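Local coordinates for hypothetical nigD-like protein (Bacteroides caccae, PDB 3QWN) that is not characterised in detail but, as a NigD-like protein, probably acts as an immunity protein or antitoxin that protects its bacterial host, at residues 41-46 with 70-75; 183-188 with 200-205; 178-183 with 206-211. One frame throughout, in Å; residues are numbered along the deposited sequence.

Contact 1: residues 41-46 with 70-75; sequences DRTGSA and AVIYSL
Asp41 holds CG anti to its backbone N (chi1 176°), and this carries the carboxylate to the turn that follows. Thr43 puts OG1 in the crowded position between its backbone N and carbonyl carbon (chi1 74°). OG1 then meets Asp41, while CG2 meets strand 68-77. Thr43 OG1 donates to Asp41 OD1 at 2.6 Å, on the syn lone pair of that oxygen. Thr43 N also donates to Asp41 OD1, at 3.1 Å, from above the carboxylate plane. Ser45 N bonds to Asp41 OD2, also from above that plane. Both oxygens are gripped, so the rotation of the carboxylate is fixed.

One backbone bond joins the segments, from Arg42 N to Ile72 O at 2.9 Å. Further along, Thr43 CG2 packs on the strand backbone, 3.3 Å from Tyr73 O and close to Ser74 CA. Ile72 CG2 touches both Asp41 OD1 and Thr43 CG2. Leu75 CD1 meets Ser45 OG at 3.7 Å. Ile25 of strand 25-30 packs on Asp41, Ile72 and Leu75.

Arg42 is poorly ordered. Its chain runs alongside Tyr73, with Arg42 CD 3.7 Å from Tyr73 CE1, and the guanidinium is tilted 53° to the ring. Tyr73 OH bonds to Glu60.

The arrangement is an Asx turn within a type I turn. It starts at Asp41, which pairs in parallel with Ile72 at the end of strand 36-41, in the NigD-like N-terminal OB domain.

Contact 2: residues 183-188 with 200-205; sequences IKFKYY and GKYCNP
Cys203 and Tyr202 make the tight part of this contact, while waters and lysine ends make the looser part. Cys203 SG stands anti to its carbonyl carbon (chi1 -69°) and reaches the strand backbone. Cys203 SG lies 3.5 Å from Phe185 O. Lys186 CG is also 3.5 Å from Cys203 SG, and Lys184 CB touches the sulfur too. The aliphatic parts of the two lysines therefore share one buried thiol.

Beside it, two tyrosines meet. Tyr187 has CG in the crowded position between its backbone N and carbonyl carbon (chi1 68°), which brings the end of its ring to Tyr202. Tyr187 CE1 is 3.7 Å from Tyr202 CE2. The rings meet rim to rim with planes 26° apart, and neither lies over the other. Tyr202 CD2 also approaches the edge of the Phe185 ring. Lys201 CG sits over the centre of one face of the Tyr202 ring. Val102 and Ile105 of strand 101-108 pack against this aromatic group.

The looser part is polar. The extended chain of Lys184 runs along Cys203 O, with Lys184 CD 3.6 Å from Cys203 O. Lys184 NZ donates to water 1 at 2.7 Å, and water 1 donates to Cys203 O at 3.0 Å. Water 2 bridges the backbones, 2.5 Å from Phe185 O and 2.9 Å from Tyr202 N. Asn204 and Pro205, joined by a cis peptide bond, are exposed.

The segment 200-205 is where strand 196-209 turns a corner, beginning with a type I turn from Gly200 to Cys203. Here the hairpin is held by sulfur and aromatic packing and by bridging waters, which supply the polar links between the two segments.

Contact 3: residues 178-183 with 206-211; sequences GQKITI and GFEYVP
Tyr209 runs side by side with Ile181, with Tyr209 CE1 3.5 Å from Ile181 CG2. Tyr209 CE1 also lies 3.7 Å from Ile183 CD1. Pro211 CD is over one face of the Tyr209 ring, offset toward the rim. Pro211 CG meets Ile181 CD1 at 3.6 Å, the two side chains crossing at about a right angle. Leu107 of strand 101-108 packs on Tyr209, Ile183 and Phe207, so this face is covered by the three-stranded sheet that holds strand 101-108.

Four backbone bonds hold the antiparallel strands. Ile181 and Tyr209 exchange two, both nearly along the C=O axes. Ile183 and Phe207 exchange two more. Phe207 N to Ile183 O is the shortest at 2.7 Å and nearly straight (171°). Ile183 N reaches Phe207 O at 2.8 Å from above the carbonyl plane.

Thr182 and Glu208 form the non-hydrogen-bonded pair on the other face. There Glu208 OE2 lies 3.4 Å from Lys180 CD, but it is 4.5 Å from Lys180 NZ, too far for a salt bridge. Val210 CG2 touches Lys180 CG.

The hairpin thus depends on backbone bonds and on its apolar face. The exposed Lys180 and Glu208 probably add only weak electrostatic attraction.

How the contacts relate
From the N terminus, contact 1 comes first. It closes a loop that includes strand 52-63 and ties the end of strand 36-41 to strand 68-77 in the N-terminal OB domain. It is complete before the other two begin. Contact 3 opens next at 178-183 and closes near the C terminus at 206-211. Contact 2 lies within that span, bringing 183-188 to 200-205. Both belong to the hairpin of strands 181-190 and 196-209. They share Ile183 and touch through packing, as between Phe185 and Phe207. Contact 1 lies on the opposite side of the chain's centre from the other two, its centre about 35 Å from each of theirs.

Contact 1: residues 41-46 with 70-75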
loop_
_atom_site.group_PDB
_atom_site.type_symbol
_atom_site.label_atom_id
_atom_site.label_comp_id
_atom_site.label_asym_id
_atom_site.label_seq_id
_atom_site.Cartn_x
_atom_site.Cartn_y
_atom_site.Cartn_z
ATOM N N ASP A 41 23.878 2.199 0.576
ATOM C CA ASP A 41 22.714 2.566 1.352
ATOM C C ASP A 41 23.133 3.724 2.212
ATOM O O ASP A 41 23.757 3.531 3.272
ATOM C CB ASP A 41 22.123 1.402 2.167
ATOM C CG ASP A 41 20.948 1.799 3.055
ATOM O OD1 ASP A 41 20.376 2.885 2.844
ATOM O OD2 ASP A 41 20.617 1.038 3.967
ATOM N N ARG A 42 22.827 4.946 1.736
ATOM C CA ARG A 42 23.210 6.163 2.450
ATOM C C ARG A 42 22.393 6.361 3.746
ATOM O O ARG A 42 22.830 7.121 4.602
ATOM C CB ARG A 42 23.122 7.402 1.551
ATOM C CG ARG A 42 23.945 7.274 0.284
ATOM C CD ARG A 42 24.491 8.615 -0.122
ATOM N NE ARG A 42 25.403 8.495 -1.255
ATOM C CZ ARG A 42 26.097 9.506 -1.766
ATOM N NH1 ARG A 42 26.002 10.722 -1.237
ATOM N NH2 ARG A 42 26.893 9.312 -2.808
ATOM N N THR A 43 21.274 5.635 3.924
ATOM C CA THR A 43 20.442 5.738 5.120
ATOM C C THR A 43 21.035 4.945 6.299
ATOM O O THR A 43 20.659 5.197 7.444
ATOM C CB THR A 43 19.011 5.283 4.842
ATOM O OG1 THR A 43 18.946 3.864 4.720
ATOM C CG2 THR A 43 18.438 5.903 3.619
ATOM N N GLY A 44 21.907 3.978 6.017
ATOM C CA GLY A 44 22.466 3.111 7.047
ATOM C C GLY A 44 21.387 2.316 7.768
ATOM O O GLY A 44 21.482 2.097 8.973
ATOM N N SER A 45 20.302 1.946 7.050
ATOM C CA SER A 45 19.179 1.198 7.596
ATOM C C SER A 45 19.561 -0.246 7.842
ATOM O O SER A 45 20.514 -0.772 7.256
ATOM C CB SER A 45 17.988 1.258 6.657
ATOM O OG SER A 45 17.532 2.590 6.580
ATOM N N ALA A 46 18.798 -0.880 8.722
ATOM C CA ALA A 46 18.986 -2.263 9.104
ATOM C C ALA A 46 17.632 -2.915 9.314
ATOM O O ALA A 46 16.872 -2.459 10.163
ATOM C CB ALA A 46 19.815 -2.325 10.382
ATOM N N ALA A 70 21.800 0.196 -7.361
ATOM C CA ALA A 70 20.945 1.163 -6.693
ATOM C C ALA A 70 21.677 1.811 -5.545
ATOM O O ALA A 70 22.355 1.117 -4.800
ATOM C CB ALA A 70 19.675 0.481 -6.172
ATOM N N VAL A 71 21.509 3.139 -5.393
ATOM C CA VAL A 71 21.984 3.976 -4.290
ATOM C C VAL A 71 20.721 4.465 -3.562
ATOM O O VAL A 71 19.867 5.098 -4.200
ATOM C CB VAL A 71 22.904 5.126 -4.740
ATOM C CG1 VAL A 71 23.311 5.990 -3.539
ATOM C CG2 VAL A 71 24.138 4.561 -5.409
ATOM N N ILE A 72 20.574 4.110 -2.268
ATOM C CA ILE A 72 19.397 4.472 -1.480
ATOM C C ILE A 72 19.674 5.749 -0.718
ATOM O O ILE A 72 20.645 5.834 0.025
ATOM C CB ILE A 72 18.944 3.309 -0.532
ATOM C CG1 ILE A 72 18.575 2.050 -1.354
ATOM C CG2 ILE A 72 17.786 3.733 0.404
ATOM C CD1 ILE A 72 18.521 0.769 -0.513
ATOM N N TYR A 73 18.782 6.724 -0.862
ATOM C CA TYR A 73 18.901 8.022 -0.180
ATOM C C TYR A 73 17.927 8.106 0.987
ATOM O O TYR A 73 18.245 8.740 1.980
ATOM C CB TYR A 73 18.693 9.192 -1.170
ATOM C CG TYR A 73 19.823 9.249 -2.182
ATOM C CD1 TYR A 73 21.069 9.781 -1.842
ATOM C CD2 TYR A 73 19.668 8.722 -3.459
ATOM C CE1 TYR A 73 22.136 9.757 -2.743
ATOM C CE2 TYR A 73 20.713 8.718 -4.370
ATOM C CZ TYR A 73 21.953 9.229 -4.011
ATOM O OH TYR A 73 22.986 9.232 -4.929
ATOM N N SER A 74 16.753 7.466 0.886
ATOM C CA SER A 74 15.782 7.428 2.004
ATOM C C SER A 74 14.957 6.166 1.958
ATOM O O SER A 74 14.789 5.598 0.903
ATOM C CB SER A 74 14.893 8.667 2.060
ATOM O OG SER A 74 13.824 8.577 1.146
ATOM N N LEU A 75 14.529 5.702 3.116
ATOM C CA LEU A 75 13.677 4.536 3.319
ATOM C C LEU A 75 12.695 4.815 4.385
ATOM O O LEU A 75 13.057 5.390 5.410
ATOM C CB LEU A 75 14.455 3.284 3.740
ATOM C CG LEU A 75 15.226 2.503 2.710
ATOM C CD1 LEU A 75 16.054 1.416 3.405
ATOM C CD2 LEU A 75 14.314 1.877 1.646
#

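Contact 2: residues 183-188 with 200-205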
loop_
_atom_site.group_PDB
_atom_site.type_symbol
_atom_site.label_atom_id
_atom_site.label_comp_id
_atom_site.label_asym_id
_atom_site.label_seq_id
_atom_site.Cartn_x
_atom_site.Cartn_y
_atom_site.Cartn_z
ATOM N N ILE A 183 -11.405 -5.835 -8.187
ATOM C CA ILE A 183 -11.340 -5.200 -6.873
ATOM C C ILE A 183 -12.113 -3.894 -6.955
ATOM O O ILE A 183 -11.809 -3.054 -7.803
ATOM C CB ILE A 183 -9.885 -5.001 -6.357
ATOM C CG1 ILE A 183 -9.165 -6.374 -6.215
ATOM C CG2 ILE A 183 -9.851 -4.190 -5.039
ATOM C CD1 ILE A 183 -7.779 -6.339 -6.663
ATOM N N LYS A 184 -13.121 -3.738 -6.088
ATOM C CA LYS A 184 -13.933 -2.532 -5.989
ATOM C C LYS A 184 -13.636 -1.887 -4.630
ATOM O O LYS A 184 -14.040 -2.404 -3.586
ATOM C CB LYS A 184 -15.411 -2.849 -6.187
ATOM C CG LYS A 184 -15.726 -3.280 -7.608
ATOM C CD LYS A 184 -17.205 -3.436 -7.808
ATOM C CE LYS A 184 -17.533 -3.992 -9.172
ATOM N NZ LYS A 184 -18.986 -3.955 -9.416
ATOM N N PHE A 185 -12.866 -0.800 -4.653
ATOM C CA PHE A 185 -12.403 -0.100 -3.464
ATOM C C PHE A 185 -13.262 1.125 -3.131
ATOM O O PHE A 185 -13.464 1.998 -3.972
ATOM C CB PHE A 185 -10.919 0.308 -3.630
ATOM C CG PHE A 185 -10.349 1.117 -2.490
ATOM C CD1 PHE A 185 -10.000 0.508 -1.286
ATOM C CD2 PHE A 185 -10.159 2.490 -2.618
ATOM C CE1 PHE A 185 -9.481 1.263 -0.236
ATOM C CE2 PHE A 185 -9.625 3.244 -1.564
ATOM C CZ PHE A 185 -9.290 2.622 -0.381
ATOM N N LYS A 186 -13.743 1.179 -1.876
ATOM C CA LYS A 186 -14.521 2.274 -1.299
ATOM C C LYS A 186 -13.751 2.904 -0.144
ATOM O O LYS A 186 -12.932 2.239 0.499
ATOM C CB LYS A 186 -15.884 1.782 -0.811
ATOM C CG LYS A 186 -16.938 1.676 -1.905
ATOM C CD LYS A 186 -18.264 1.159 -1.360
ATOM C CE LYS A 186 -19.171 0.640 -2.447
ATOM N NZ LYS A 186 -20.539 0.344 -1.939
ATOM N N TYR A 187 -14.010 4.181 0.126
ATOM C CA TYR A 187 -13.333 4.913 1.212
ATOM C C TYR A 187 -14.149 6.148 1.561
ATOM O O TYR A 187 -14.832 6.702 0.685
ATOM C CB TYR A 187 -11.878 5.316 0.807
ATOM C CG TYR A 187 -11.805 6.372 -0.288
ATOM C CD1 TYR A 187 -12.114 6.062 -1.612
ATOM C CD2 TYR A 187 -11.446 7.687 0.006
ATOM C CE1 TYR A 187 -12.080 7.038 -2.611
ATOM C CE2 TYR A 187 -11.426 8.673 -0.983
ATOM C CZ TYR A 187 -11.726 8.343 -2.292
ATOM O OH TYR A 187 -11.623 9.320 -3.267
ATOM N N TYR A 188 -14.077 6.579 2.823
ATOM C CA TYR A 188 -14.772 7.784 3.257
ATOM C C TYR A 188 -13.887 8.981 3.023
ATOM O O TYR A 188 -12.685 8.929 3.286
ATOM C CB TYR A 188 -15.217 7.679 4.718
ATOM C CG TYR A 188 -16.482 6.857 4.897
ATOM C CD1 TYR A 188 -16.465 5.470 4.748
ATOM C CD2 TYR A 188 -17.691 7.462 5.237
ATOM C CE1 TYR A 188 -17.614 4.706 4.938
ATOM C CE2 TYR A 188 -18.859 6.708 5.396
ATOM C CZ TYR A 188 -18.816 5.326 5.248
ATOM O OH TYR A 188 -19.938 4.530 5.412
ATOM N N GLY A 200 -17.568 5.769 -3.967
ATOM C CA GLY A 200 -17.534 4.588 -4.818
ATOM C C GLY A 200 -16.841 4.872 -6.130
ATOM O O GLY A 200 -16.986 4.112 -7.076
ATOM N N LYS A 201 -16.086 5.977 -6.188
ATOM C CA LYS A 201 -15.290 6.469 -7.328
ATOM C C LYS A 201 -14.468 5.354 -8.004
ATOM O O LYS A 201 -14.429 5.298 -9.226
ATOM C CB LYS A 201 -14.341 7.594 -6.832
ATOM C CG LYS A 201 -13.445 8.202 -7.886
ATOM C CD LYS A 201 -12.585 9.339 -7.347
ATOM C CE LYS A 201 -11.711 9.896 -8.460
ATOM N NZ LYS A 201 -11.229 11.269 -8.167
ATOM N N TYR A 202 -13.817 4.479 -7.214
ATOM C CA TYR A 202 -12.929 3.428 -7.722
ATOM C C TYR A 202 -13.623 2.033 -7.830
ATOM O O TYR A 202 -12.941 1.002 -7.941
ATOM C CB TYR A 202 -11.645 3.385 -6.867
ATOM C CG TYR A 202 -10.910 4.719 -6.875
ATOM C CD1 TYR A 202 -10.356 5.227 -8.048
ATOM C CD2 TYR A 202 -10.784 5.481 -5.711
ATOM C CE1 TYR A 202 -9.735 6.477 -8.076
ATOM C CE2 TYR A 202 -10.145 6.726 -5.723
ATOM C CZ TYR A 202 -9.614 7.217 -6.909
ATOM O OH TYR A 202 -8.970 8.444 -6.940
ATOM N N CYS A 203 -14.982 2.028 -7.861
ATOM C CA CYS A 203 -15.828 0.839 -7.977
ATOM C C CYS A 203 -16.350 0.671 -9.391
ATOM O O CYS A 203 -16.824 -0.412 -9.736
ATOM C CB CYS A 203 -16.990 0.915 -7.002
ATOM S SG CYS A 203 -16.513 0.763 -5.278
ATOM N N ASN A 204 -16.341 1.760 -10.183
ATOM C CA ASN A 204 -16.871 1.745 -11.534
ATOM C C ASN A 204 -15.753 2.033 -12.546
ATOM O O ASN A 204 -15.279 3.175 -12.623
ATOM C CB ASN A 204 -18.032 2.739 -11.656
ATOM C CG ASN A 204 -18.988 2.663 -10.481
ATOM O OD1 ASN A 204 -19.761 1.717 -10.317
ATOM N ND2 ASN A 204 -18.888 3.615 -9.581
ATOM N N PRO A 205 -15.262 0.993 -13.283
ATOM C CA PRO A 205 -15.703 -0.426 -13.275
ATOM C C PRO A 205 -15.011 -1.303 -12.213
ATOM O O PRO A 205 -15.380 -2.459 -12.045
ATOM C CB PRO A 205 -15.303 -0.894 -14.674
ATOM C CG PRO A 205 -14.017 -0.140 -14.952
ATOM C CD PRO A 205 -14.176 1.210 -14.266
HETATM O O HOH W 1 -19.654 -1.369 -9.734
HETATM O O HOH W 2 -13.851 4.410 -4.326
#

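Contact 3: residues 178-183 with 206-211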
loop_
_atom_site.group_PDB
_atom_site.type_symbol
_atom_site.label_atom_id
_atom_site.label_comp_id
_atom_site.label_asym_id
_atom_site.label_seq_id
_atom_site.Cartn_x
_atom_site.Cartn_y
_atom_site.Cartn_z
ATOM N N GLY A 178 -6.121 -18.399 -14.496
ATOM C CA GLY A 178 -6.701 -17.505 -15.496
ATOM C C GLY A 178 -7.942 -16.765 -15.026
ATOM O O GLY A 178 -8.594 -16.071 -15.815
ATOM N N GLN A 179 -8.270 -16.920 -13.725
ATOM C CA GLN A 179 -9.394 -16.320 -13.007
ATOM C C GLN A 179 -9.229 -14.787 -12.977
ATOM O O GLN A 179 -8.179 -14.294 -12.558
ATOM C CB GLN A 179 -9.423 -16.913 -11.580
ATOM C CG GLN A 179 -10.655 -16.605 -10.728
ATOM C CD GLN A 179 -10.475 -17.106 -9.304
ATOM O OE1 GLN A 179 -9.429 -16.902 -8.656
ATOM N NE2 GLN A 179 -11.498 -17.769 -8.777
ATOM N N LYS A 180 -10.247 -14.058 -13.487
ATOM C CA LYS A 180 -10.287 -12.593 -13.526
ATOM C C LYS A 180 -10.984 -12.087 -12.272
ATOM O O LYS A 180 -12.174 -12.358 -12.087
ATOM C CB LYS A 180 -11.027 -12.069 -14.781
ATOM C CG LYS A 180 -10.304 -12.180 -16.102
ATOM C CD LYS A 180 -11.158 -11.613 -17.226
ATOM C CE LYS A 180 -10.724 -12.106 -18.584
ATOM N NZ LYS A 180 -11.689 -11.706 -19.641
ATOM N N ILE A 181 -10.248 -11.362 -11.413
ATOM C CA ILE A 181 -10.746 -10.784 -10.160
ATOM C C ILE A 181 -10.967 -9.275 -10.363
ATOM O O ILE A 181 -10.186 -8.630 -11.059
ATOM C CB ILE A 181 -9.754 -11.125 -8.999
ATOM C CG1 ILE A 181 -9.984 -12.575 -8.540
ATOM C CG2 ILE A 181 -9.866 -10.180 -7.795
ATOM C CD1 ILE A 181 -8.778 -13.325 -8.289
ATOM N N THR A 182 -12.055 -8.733 -9.790
ATOM C CA THR A 182 -12.375 -7.310 -9.873
ATOM C C THR A 182 -12.361 -6.716 -8.464
ATOM O O THR A 182 -13.193 -7.077 -7.635
ATOM C CB THR A 182 -13.719 -7.076 -10.598
ATOM O OG1 THR A 182 -13.671 -7.674 -11.892
ATOM C CG2 THR A 182 -14.049 -5.592 -10.747
ATOM N N ILE A 183 -11.405 -5.835 -8.187
ATOM C CA ILE A 183 -11.340 -5.200 -6.873
ATOM C C ILE A 183 -12.113 -3.894 -6.955
ATOM O O ILE A 183 -11.809 -3.054 -7.803
ATOM C CB ILE A 183 -9.885 -5.001 -6.357
ATOM C CG1 ILE A 183 -9.165 -6.374 -6.215
ATOM C CG2 ILE A 183 -9.851 -4.190 -5.039
ATOM C CD1 ILE A 183 -7.779 -6.339 -6.663
ATOM N N GLY A 206 -14.029 -0.746 -11.516
ATOM C CA GLY A 206 -13.215 -1.434 -10.524
ATOM C C GLY A 206 -11.875 -1.806 -11.122
ATOM O O GLY A 206 -11.655 -1.585 -12.311
ATOM N N PHE A 207 -10.970 -2.395 -10.329
ATOM C CA PHE A 207 -9.641 -2.792 -10.817
ATOM C C PHE A 207 -9.654 -4.278 -11.204
ATOM O O PHE A 207 -9.831 -5.147 -10.346
ATOM C CB PHE A 207 -8.532 -2.492 -9.782
ATOM C CG PHE A 207 -8.534 -1.099 -9.179
ATOM C CD1 PHE A 207 -7.856 -0.055 -9.790
ATOM C CD2 PHE A 207 -9.172 -0.846 -7.972
ATOM C CE1 PHE A 207 -7.850 1.225 -9.219
ATOM C CE2 PHE A 207 -9.186 0.438 -7.424
ATOM C CZ PHE A 207 -8.529 1.464 -8.052
ATOM N N GLU A 208 -9.519 -4.565 -12.507
ATOM C CA GLU A 208 -9.527 -5.936 -13.020
ATOM C C GLU A 208 -8.116 -6.459 -13.179
ATOM O O GLU A 208 -7.232 -5.763 -13.684
ATOM C CB GLU A 208 -10.274 -6.020 -14.341
ATOM C CG GLU A 208 -11.007 -7.334 -14.514
ATOM C CD GLU A 208 -11.690 -7.495 -15.854
ATOM O OE1 GLU A 208 -12.718 -6.819 -16.082
ATOM O OE2 GLU A 208 -11.188 -8.289 -16.681
ATOM N N TYR A 209 -7.896 -7.683 -12.726
ATOM C CA TYR A 209 -6.579 -8.299 -12.806
ATOM C C TYR A 209 -6.685 -9.834 -12.752
ATOM O O TYR A 209 -7.658 -10.382 -12.219
ATOM C CB TYR A 209 -5.659 -7.738 -11.702
ATOM C CG TYR A 209 -5.570 -8.551 -10.436
ATOM C CD1 TYR A 209 -6.632 -8.607 -9.543
ATOM C CD2 TYR A 209 -4.386 -9.183 -10.079
ATOM C CE1 TYR A 209 -6.547 -9.352 -8.364
ATOM C CE2 TYR A 209 -4.279 -9.910 -8.894
ATOM C CZ TYR A 209 -5.367 -10.009 -8.045
ATOM O OH TYR A 209 -5.254 -10.755 -6.889
ATOM N N VAL A 210 -5.693 -10.512 -13.345
ATOM C CA VAL A 210 -5.595 -11.968 -13.367
ATOM C C VAL A 210 -4.371 -12.342 -12.514
ATOM O O VAL A 210 -3.242 -12.083 -12.948
ATOM C CB VAL A 210 -5.528 -12.535 -14.809
ATOM C CG1 VAL A 210 -5.372 -14.051 -14.795
ATOM C CG2 VAL A 210 -6.758 -12.139 -15.616
ATOM N N PRO A 211 -4.560 -12.891 -11.284
ATOM C CA PRO A 211 -3.388 -13.213 -10.442
ATOM C C PRO A 211 -2.578 -14.412 -10.978
ATOM O O PRO A 211 -2.745 -15.547 -10.512
ATOM C CB PRO A 211 -3.997 -13.483 -9.058
ATOM C CG PRO A 211 -5.395 -13.876 -9.325
ATOM C CD PRO A 211 -5.831 -13.220 -10.603
#